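Local coordinates for protein SOXX (Paracoccus pantotrophus, PDB 2C1D) that probably transfers electrons through a bound heme c as one subunit of SoxXA, the cytochrome complex that initiates chemotrophic sulfur oxidation, at residues B[18-23]-B[124-129]; B[92-97]-B[117-122]. All coordinates share one frame; numbering follows the deposited sequence.

Contact 1 (B[18-23]-B[124-129]); sequences SLTGAP and QIEDVV
Glu126 reaches out from its helix to the loop 18-23 and accepts the backbone N-H of Leu19 on its carboxylate. The bond is nearly straight (Leu19 N to Glu126 OE2 2.9 Å, 172° at the hydrogen), and the donor stands above the carboxylate plane, 55° out of it. A bend at chi2 (-61°) turns CD aside from the extended path. Arg76 of helix 72-81 forms a salt bridge to the same OE2, so two donors grip this oxygen and would probably stabilise its charge in a buried setting. The other oxygen is tied to the loop through water: one molecule donates to Glu126 OE1 (2.8 Å) and to Ala22 O. Leu19 crosses the glutamate at a slant, its CB 3.4 Å from Glu126 OE2, while its branch CD1 rests on Ile125 CG2 at 3.7 Å. Thr20 and Glu126 run antiparallel past one another, with Thr20 OG1 3.8 Å from Glu126 CG. Two hydroxyls hold the loop's shape. Ser18 OG accepts from Gly21 N at 2.9 Å and, at longer range, from Thr20 N; Thr20 OG1 accepts from Ala22 N at 3.0 Å. These are an ST motif with overlapping ST turns, here leading into helix 26-33, which packs against helix 122-133 as the first and last helices do in the cytochrome c fold.

Contact 2 (B[92-97]-B[117-122]); sequences PAFYKV and APILNA. With HEC (heme c), chain O.
Two irregular segments meet through Leu120 N, which donates an almost straight bond to Phe94 O at 3.0 Å in the carbonyl plane. The CA atoms of Tyr95 and Pro118 come within 4.9 Å, and a water bridges the segments as well, accepting from both Lys96 N and Ile119 N. The Phe94 and Leu120 side chains run abreast in the same direction, with Leu120 CD1 3.8 Å from Phe94 CD2. The Ile119 side chain runs at a slant to that of Phe94, and its CG2 comes to 3.7 Å from the same CD2. Phe94 CG stands anti to the carbonyl carbon (chi1 -72°), and from there the ring extends to the heme; HEC CBB sits 3.7 Å above one ring face, nearer the rim than the centre. In this cytochrome c fold segment 92-97 directly follows Met91, an axial ligand of the heme iron, and Pro92 CD also touches the heme, at HEC CBC. An alanine at Phe94 would probably open a gap between Ile119 and the heme, leaving HEC CBB without its aromatic neighbour. Tyr95 runs alongside Pro118, and its edge meets Leu120 O in the ring plane, 3.5 Å from Tyr95 CD1. Farther out, Tyr95 OH touches Ala122 CB at 3.4 Å and hydrogen-bonds to Thr3 O. Lys96 NZ forms a salt bridge with Glu177 of the SOXA chain, whose Gln175 hydrogen-bonds to the carbonyl oxygens of Lys96 and Ala117.

Overall arrangement
From the N terminus, after 17 residues the chain reaches the loop 18-23, then helix 26-33, Cys41 and Cys44, which bind the heme covalently, the axial ligand His45, and helices 66-69 and 72-81. Segment 92-97 comes next; 19 residues later, all of them irregular, segment 117-122 returns to it, closing the short loop of contact 2. Helix 122-133 begins at once, and its residues 124-129 close the long loop of contact 1, so the loop of contact 2 lies wholly within that of contact 1. Their centres lie about 13 Å apart, yet they touch: Thr20 and Leu19 pack on Ala122, and Ile125 on Leu120 and Phe94. Together they join the loop ahead of the first helix, the last helix and the heme's methionine side.

Contact 1 (B[18-23]-B[124-129])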
loop_
_atom_site.group_PDB
_atom_site.type_symbol
_atom_site.label_atom_id
_atom_site.label_comp_id
_atom_site.label_asym_id
_atom_site.label_seq_id
_atom_site.Cartn_x
_atom_site.Cartn_y
_atom_site.Cartn_z
ATOM N N SER B 18 -1.990 -37.533 -2.583
ATOM C CA SER B 18 -1.954 -36.693 -3.780
ATOM C C SER B 18 -3.291 -36.021 -3.939
ATOM O O SER B 18 -4.348 -36.635 -3.723
ATOM C CB SER B 18 -1.671 -37.533 -5.027
ATOM O OG SER B 18 -1.652 -36.736 -6.199
ATOM N N LEU B 19 -3.239 -34.739 -4.273
ATOM C CA LEU B 19 -4.431 -33.948 -4.520
ATOM C C LEU B 19 -5.120 -34.347 -5.819
ATOM O O LEU B 19 -6.295 -34.015 -5.992
ATOM C CB LEU B 19 -4.094 -32.461 -4.577
ATOM C CG LEU B 19 -3.578 -31.777 -3.313
ATOM C CD1 LEU B 19 -3.298 -30.325 -3.606
ATOM C CD2 LEU B 19 -4.584 -31.907 -2.190
ATOM N N THR B 20 -4.393 -35.021 -6.721
ATOM C CA THR B 20 -4.929 -35.426 -8.026
ATOM C C THR B 20 -4.869 -36.919 -8.366
ATOM O O THR B 20 -5.639 -37.371 -9.211
ATOM C CB THR B 20 -4.205 -34.701 -9.170
ATOM O OG1 THR B 20 -2.822 -35.066 -9.176
ATOM C CG2 THR B 20 -4.242 -33.182 -8.999
ATOM N N GLY B 21 -3.942 -37.657 -7.767
ATOM C CA GLY B 21 -3.624 -39.008 -8.208
ATOM C C GLY B 21 -2.657 -39.097 -9.374
ATOM O O GLY B 21 -2.356 -40.182 -9.862
ATOM N N ALA B 22 -2.165 -37.955 -9.848
ATOM C CA ALA B 22 -1.277 -37.943 -10.994
ATOM C C ALA B 22 0.069 -37.398 -10.534
ATOM O O ALA B 22 0.110 -36.450 -9.756
ATOM C CB ALA B 22 -1.850 -37.083 -12.104
ATOM N N PRO B 23 1.167 -37.957 -11.037
ATOM C CA PRO B 23 2.503 -37.484 -10.653
ATOM C C PRO B 23 2.669 -35.996 -10.951
ATOM O O PRO B 23 2.201 -35.562 -11.988
ATOM C CB PRO B 23 3.444 -38.291 -11.565
ATOM C CG PRO B 23 2.639 -39.466 -12.045
ATOM C CD PRO B 23 1.222 -39.042 -12.035
ATOM N N GLN B 124 -1.418 -28.185 -10.334
ATOM C CA GLN B 124 -0.378 -27.150 -10.194
ATOM C C GLN B 124 0.353 -27.307 -8.855
ATOM O O GLN B 124 1.585 -27.239 -8.810
ATOM C CB GLN B 124 -0.986 -25.748 -10.318
ATOM C CG GLN B 124 -1.254 -25.415 -11.805
ATOM C CD GLN B 124 -2.055 -24.165 -12.012
ATOM O OE1 GLN B 124 -2.751 -23.732 -11.128
ATOM N NE2 GLN B 124 -1.969 -23.600 -13.200
ATOM N N ILE B 125 -0.408 -27.572 -7.796
ATOM C CA ILE B 125 0.187 -27.821 -6.481
ATOM C C ILE B 125 1.121 -29.028 -6.564
ATOM O O ILE B 125 2.238 -28.975 -6.067
ATOM C CB ILE B 125 -0.886 -28.071 -5.365
ATOM C CG1 ILE B 125 -1.890 -26.929 -5.225
ATOM C CG2 ILE B 125 -0.196 -28.384 -3.998
ATOM C CD1 ILE B 125 -1.432 -25.738 -4.567
ATOM N N GLU B 126 0.666 -30.116 -7.187
ATOM C CA GLU B 126 1.466 -31.335 -7.288
ATOM C C GLU B 126 2.746 -31.092 -8.079
ATOM O O GLU B 126 3.811 -31.642 -7.745
ATOM C CB GLU B 126 0.652 -32.475 -7.926
ATOM C CG GLU B 126 -0.499 -32.970 -7.050
ATOM C CD GLU B 126 -0.065 -33.538 -5.714
ATOM O OE1 GLU B 126 0.993 -34.195 -5.667
ATOM O OE2 GLU B 126 -0.774 -33.326 -4.707
ATOM N N ASP B 127 2.638 -30.259 -9.120
ATOM C CA ASP B 127 3.748 -29.875 -9.965
ATOM C C ASP B 127 4.798 -29.051 -9.190
ATOM O O ASP B 127 6.020 -29.247 -9.374
ATOM C CB ASP B 127 3.245 -29.072 -11.182
ATOM C CG ASP B 127 2.462 -29.924 -12.199
ATOM O OD1 ASP B 127 2.438 -31.171 -12.124
ATOM O OD2 ASP B 127 1.835 -29.409 -13.157
ATOM N N VAL B 128 4.329 -28.157 -8.322
ATOM C CA VAL B 128 5.209 -27.326 -7.511
ATOM C C VAL B 128 5.916 -28.241 -6.492
ATOM O O VAL B 128 7.119 -28.196 -6.362
ATOM C CB VAL B 128 4.438 -26.212 -6.815
ATOM C CG1 VAL B 128 5.291 -25.554 -5.703
ATOM C CG2 VAL B 128 3.992 -25.160 -7.859
ATOM N N VAL B 129 5.152 -29.096 -5.823
ATOM C CA VAL B 129 5.696 -30.054 -4.857
ATOM C C VAL B 129 6.804 -30.921 -5.463
ATOM O O VAL B 129 7.841 -31.119 -4.831
ATOM C CB VAL B 129 4.595 -30.944 -4.259
ATOM C CG1 VAL B 129 5.180 -32.115 -3.476
ATOM C CG2 VAL B 129 3.696 -30.146 -3.359
HETATM O O HOH W 1 0.526 -36.473 -7.187
#

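Contact 2 (B[92-97]-B[117-122])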
loop_
_atom_site.group_PDB
_atom_site.type_symbol
_atom_site.label_atom_id
_atom_site.label_comp_id
_atom_site.label_asym_id
_atom_site.label_seq_id
_atom_site.Cartn_x
_atom_site.Cartn_y
_atom_site.Cartn_z
ATOM N N PRO B 92 0.507 -16.824 1.696
ATOM C CA PRO B 92 -0.899 -17.090 1.413
ATOM C C PRO B 92 -1.104 -18.574 1.083
ATOM O O PRO B 92 -0.151 -19.274 0.776
ATOM C CB PRO B 92 -1.186 -16.189 0.209
ATOM C CG PRO B 92 0.167 -16.135 -0.539
ATOM C CD PRO B 92 1.198 -16.175 0.564
ATOM N N ALA B 93 -2.351 -19.027 1.179
ATOM C CA ALA B 93 -2.740 -20.411 0.915
ATOM C C ALA B 93 -3.079 -20.498 -0.542
ATOM O O ALA B 93 -3.898 -19.723 -1.038
ATOM C CB ALA B 93 -3.939 -20.809 1.752
ATOM N N PHE B 94 -2.444 -21.437 -1.229
ATOM C CA PHE B 94 -2.651 -21.584 -2.666
ATOM C C PHE B 94 -3.792 -22.516 -3.053
ATOM O O PHE B 94 -4.184 -22.541 -4.211
ATOM C CB PHE B 94 -1.335 -21.961 -3.327
ATOM C CG PHE B 94 -0.360 -20.818 -3.362
ATOM C CD1 PHE B 94 0.563 -20.643 -2.353
ATOM C CD2 PHE B 94 -0.389 -19.897 -4.401
ATOM C CE1 PHE B 94 1.460 -19.549 -2.383
ATOM C CE2 PHE B 94 0.513 -18.822 -4.439
ATOM C CZ PHE B 94 1.430 -18.663 -3.425
ATOM N N TYR B 95 -4.391 -23.190 -2.074
ATOM C CA TYR B 95 -5.499 -24.120 -2.325
ATOM C C TYR B 95 -6.618 -23.896 -1.306
ATOM O O TYR B 95 -7.003 -24.799 -0.563
ATOM C CB TYR B 95 -4.980 -25.571 -2.302
ATOM C CG TYR B 95 -5.820 -26.552 -3.083
ATOM C CD1 TYR B 95 -6.016 -26.401 -4.459
ATOM C CD2 TYR B 95 -6.413 -27.651 -2.456
ATOM C CE1 TYR B 95 -6.794 -27.316 -5.194
ATOM C CE2 TYR B 95 -7.163 -28.579 -3.190
ATOM C CZ TYR B 95 -7.337 -28.408 -4.557
ATOM O OH TYR B 95 -8.090 -29.307 -5.270
ATOM N N LYS B 96 -7.125 -22.666 -1.279
ATOM C CA LYS B 96 -8.103 -22.219 -0.299
ATOM C C LYS B 96 -9.135 -21.383 -1.005
ATOM O O LYS B 96 -8.810 -20.565 -1.868
ATOM C CB LYS B 96 -7.449 -21.379 0.801
ATOM C CG LYS B 96 -8.381 -21.001 1.940
ATOM C CD LYS B 96 -7.606 -20.300 3.067
ATOM C CE LYS B 96 -8.513 -19.785 4.186
ATOM N NZ LYS B 96 -7.687 -19.335 5.353
ATOM N N VAL B 97 -10.394 -21.594 -0.658
ATOM C CA VAL B 97 -11.472 -21.021 -1.444
ATOM C C VAL B 97 -12.465 -20.193 -0.656
ATOM O O VAL B 97 -13.292 -19.506 -1.239
ATOM C CB VAL B 97 -12.233 -22.122 -2.215
ATOM C CG1 VAL B 97 -11.320 -22.798 -3.218
ATOM C CG2 VAL B 97 -12.850 -23.135 -1.246
ATOM N N ALA B 117 -12.391 -19.711 -6.910
ATOM C CA ALA B 117 -11.342 -20.564 -7.466
ATOM C C ALA B 117 -10.100 -20.460 -6.576
ATOM O O ALA B 117 -9.721 -19.352 -6.158
ATOM C CB ALA B 117 -10.981 -20.144 -8.885
ATOM N N PRO B 118 -9.425 -21.575 -6.323
ATOM C CA PRO B 118 -8.166 -21.511 -5.577
ATOM C C PRO B 118 -7.117 -20.840 -6.460
ATOM O O PRO B 118 -7.269 -20.835 -7.689
ATOM C CB PRO B 118 -7.821 -22.980 -5.343
ATOM C CG PRO B 118 -8.440 -23.690 -6.493
ATOM C CD PRO B 118 -9.732 -22.953 -6.750
ATOM N N ILE B 119 -6.088 -20.260 -5.856
ATOM C CA ILE B 119 -5.088 -19.546 -6.648
ATOM C C ILE B 119 -4.372 -20.509 -7.610
ATOM O O ILE B 119 -4.140 -20.198 -8.770
ATOM C CB ILE B 119 -4.085 -18.790 -5.722
ATOM C CG1 ILE B 119 -4.838 -17.738 -4.873
ATOM C CG2 ILE B 119 -2.922 -18.180 -6.567
ATOM C CD1 ILE B 119 -4.037 -17.241 -3.672
ATOM N N LEU B 120 -4.009 -21.677 -7.114
ATOM C CA LEU B 120 -3.491 -22.740 -7.951
ATOM C C LEU B 120 -4.472 -23.924 -7.983
ATOM O O LEU B 120 -5.108 -24.225 -6.983
ATOM C CB LEU B 120 -2.153 -23.191 -7.390
ATOM C CG LEU B 120 -1.012 -22.161 -7.415
ATOM C CD1 LEU B 120 0.228 -22.767 -6.752
ATOM C CD2 LEU B 120 -0.690 -21.762 -8.821
ATOM N N ASN B 121 -4.597 -24.600 -9.122
ATOM C CA ASN B 121 -5.414 -25.817 -9.163
ATOM C C ASN B 121 -4.630 -27.007 -8.558
ATOM O O ASN B 121 -3.468 -26.870 -8.221
ATOM C CB ASN B 121 -5.991 -26.075 -10.573
ATOM C CG ASN B 121 -4.938 -26.387 -11.623
ATOM O OD1 ASN B 121 -4.991 -25.897 -12.782
ATOM N ND2 ASN B 121 -4.007 -27.226 -11.265
ATOM N N ALA B 122 -5.260 -28.162 -8.421
ATOM C CA ALA B 122 -4.648 -29.299 -7.679
ATOM C C ALA B 122 -3.406 -29.860 -8.329
ATOM O O ALA B 122 -2.444 -30.180 -7.645
ATOM C CB ALA B 122 -5.661 -30.392 -7.437
HETATM FE FE HEC O . 6.506 -19.569 1.039
HETATM C CHA HEC O . 7.629 -20.706 4.054
HETATM C CHB HEC O . 7.251 -22.540 -0.402
HETATM C CHC HEC O . 5.120 -18.487 -1.854
HETATM C CHD HEC O . 6.113 -16.390 2.358
HETATM N NA HEC O . 7.273 -21.319 1.716
HETATM C C1A HEC O . 7.721 -21.555 2.982
HETATM C C2A HEC O . 8.303 -22.879 2.999
HETATM C C3A HEC O . 8.206 -23.399 1.759
HETATM C C4A HEC O . 7.540 -22.408 0.934
HETATM C CMA HEC O . 8.667 -24.765 1.219
HETATM C CAA HEC O . 8.891 -23.507 4.264
HETATM C CBA HEC O . 10.167 -22.802 4.703
HETATM C CGA HEC O . 11.254 -23.418 3.908
HETATM O O1A HEC O . 11.513 -24.617 4.151
HETATM O O2A HEC O . 11.854 -22.743 3.038
HETATM N NB HEC O . 6.266 -20.339 -0.766
HETATM C C1B HEC O . 6.572 -21.627 -1.150
HETATM C C2B HEC O . 6.037 -21.865 -2.480
HETATM C C3B HEC O . 5.457 -20.736 -2.897
HETATM C C4B HEC O . 5.580 -19.773 -1.817
HETATM C CMB HEC O . 6.219 -23.170 -3.270
HETATM C CAB HEC O . 4.742 -20.528 -4.265
HETATM C CBB HEC O . 3.774 -21.486 -4.471
HETATM N NC HEC O . 5.753 -17.738 0.344
HETATM C C1C HEC O . 5.226 -17.537 -0.882
HETATM C C2C HEC O . 4.888 -16.120 -0.995
HETATM C C3C HEC O . 5.023 -15.566 0.221
HETATM C C4C HEC O . 5.680 -16.567 1.057
HETATM C CMC HEC O . 4.104 -15.509 -2.168
HETATM C CAC HEC O . 4.763 -14.084 0.675
HETATM C CBC HEC O . 3.562 -13.520 0.481
HETATM N ND HEC O . 6.797 -18.680 2.927
HETATM C C1D HEC O . 6.601 -17.341 3.234
HETATM C C2D HEC O . 6.982 -17.119 4.611
HETATM C C3D HEC O . 7.458 -18.481 5.132
HETATM C C4D HEC O . 7.315 -19.371 4.014
HETATM C CMD HEC O . 6.935 -15.790 5.415
HETATM C CAD HEC O . 8.009 -18.857 6.538
HETATM C CBD HEC O . 6.835 -19.314 7.402
HETATM C CGD HEC O . 6.726 -18.517 8.686
HETATM O O1D HEC O . 5.818 -17.623 8.783
HETATM O O2D HEC O . 7.569 -18.800 9.591
HETATM O O HOH W 2 -6.125 -20.230 -2.902
#